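Local coordinates for phytoene synthase (Enterococcus hirae, PDB 5IYS), which probably condenses two prenyl diphosphates in the manner of squalene and phytoene synthases, and binds magnesium and a farnesyl thiodiphosphate, at residues P38-K41 / A42-V45. Residues are numbered along the deposited sequence; the frame is centred on the assembly and turned at random.
Sequences PKRK and AQSV
Gln-43 reaches back, extended, across Lys-39 and alongside Arg-40 at the N-terminal end of helix 39-60, the helix that further on carries the magnesium-binding Asp-56 and Asp-60 of the all-helical squalene/phytoene synthase fold. Pro-38 is the N-cap residue, and its carbonyl O takes the first i to i+4 bond, from Ala-42 N at 2.9 Å. From CB outward, Gln-43 stays close to the preceding turn. Gln-43 CB sits 3.6 Å from Lys-39 O, the same oxygen that accepts the bond from Gln-43 N. With CG turned away from its own carbonyl carbon (chi1 -71°), the chain runs back toward the start of the helix, and Gln-43 CG closes to 3.2 Å from Lys-39 O. Gln-43 CD meets Lys-39 CG at 4.0 Å. There the amide divides: Gln-43 OE1 lies 3.6 Å from Arg-40 CA, while NE2 approaches Lys-39 CE. The Arg-40 guanidinium is turned 65° from the amide plane and forms a salt bridge with Asp-7. The Val-45 side chain comes close to a bound farnesyl thiodiphosphate; Ser-44 packs on Phe-9 and Leu-146. Arg-40 O is gripped twice, by Ser-44 N at 3.1 Å and, from the opposite face of the carbonyl plane, by Ser-44 OG at 2.7 Å.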
loop_
_atom_site.group_PDB
_atom_site.type_symbol
_atom_site.label_atom_id
_atom_site.label_comp_id
_atom_site.label_asym_id
_atom_site.label_seq_id
_atom_site.Cartn_x
_atom_site.Cartn_y
_atom_site.Cartn_z
ATOM N N PRO A 38 17.762 4.690 -6.682
ATOM C CA PRO A 38 19.153 4.436 -6.318
ATOM C C PRO A 38 19.183 3.440 -5.157
ATOM O O PRO A 38 18.286 3.472 -4.308
ATOM C CB PRO A 38 19.628 5.793 -5.803
ATOM C CG PRO A 38 18.686 6.813 -6.418
ATOM C CD PRO A 38 17.358 6.097 -6.463
ATOM N N LYS A 39 20.274 2.689 -5.060
ATOM C CA LYS A 39 20.343 1.473 -4.259
ATOM C C LYS A 39 19.980 1.727 -2.794
ATOM O O LYS A 39 19.185 0.994 -2.245
ATOM C CB LYS A 39 21.752 0.857 -4.331
ATOM C CG LYS A 39 21.887 -0.481 -3.598
ATOM C CD LYS A 39 23.171 -1.249 -3.955
ATOM C CE LYS A 39 23.269 -2.563 -3.152
ATOM N NZ LYS A 39 24.653 -3.129 -2.944
ATOM N N ARG A 40 20.590 2.728 -2.152
ATOM C CA ARG A 40 20.357 2.951 -0.731
ATOM C C ARG A 40 18.943 3.387 -0.391
ATOM O O ARG A 40 18.397 2.981 0.649
ATOM C CB ARG A 40 21.401 3.877 -0.113
ATOM C CG ARG A 40 22.784 3.246 -0.156
ATOM C CD ARG A 40 23.941 4.228 0.062
ATOM N NE ARG A 40 25.162 3.483 -0.212
ATOM C CZ ARG A 40 26.130 3.240 0.671
ATOM N NH1 ARG A 40 26.180 3.871 1.845
ATOM N NH2 ARG A 40 27.061 2.355 0.350
ATOM N N LYS A 41 18.343 4.176 -1.279
ATOM C CA LYS A 41 16.927 4.513 -1.127
ATOM C C LYS A 41 16.044 3.306 -1.365
ATOM O O LYS A 41 15.112 3.039 -0.600
ATOM C CB LYS A 41 16.541 5.685 -2.047
ATOM C CG LYS A 41 16.984 7.024 -1.460
ATOM C CD LYS A 41 16.618 8.182 -2.378
ATOM C CE LYS A 41 16.680 9.518 -1.627
ATOM N NZ LYS A 41 16.474 10.618 -2.635
ATOM N N ALA A 42 16.391 2.493 -2.358
ATOM C CA ALA A 42 15.606 1.295 -2.575
ATOM C C ALA A 42 15.669 0.362 -1.353
ATOM O O ALA A 42 14.662 -0.183 -0.908
ATOM C CB ALA A 42 16.084 0.571 -3.857
ATOM N N GLN A 43 16.847 0.174 -0.793
ATOM C CA GLN A 43 16.974 -0.746 0.356
ATOM C C GLN A 43 16.199 -0.188 1.544
ATOM O O GLN A 43 15.661 -0.923 2.343
ATOM C CB GLN A 43 18.449 -0.811 0.764
ATOM C CG GLN A 43 19.300 -1.567 -0.261
ATOM C CD GLN A 43 20.769 -1.505 0.116
ATOM O OE1 GLN A 43 21.366 -0.435 0.143
ATOM N NE2 GLN A 43 21.323 -2.642 0.486
ATOM N N SER A 44 16.135 1.133 1.640
ATOM C CA SER A 44 15.382 1.803 2.700
ATOM C C SER A 44 13.892 1.526 2.528
ATOM O O SER A 44 13.219 1.204 3.492
ATOM C CB SER A 44 15.660 3.307 2.700
ATOM O OG SER A 44 17.047 3.568 2.959
ATOM N N VAL A 45 13.384 1.609 1.308
ATOM C CA VAL A 45 11.996 1.214 1.066
ATOM C C VAL A 45 11.770 -0.241 1.472
ATOM O O VAL A 45 10.693 -0.592 1.965
ATOM C CB VAL A 45 11.621 1.367 -0.414
ATOM C CG1 VAL A 45 10.197 0.838 -0.658
ATOM C CG2 VAL A 45 11.647 2.894 -0.847
#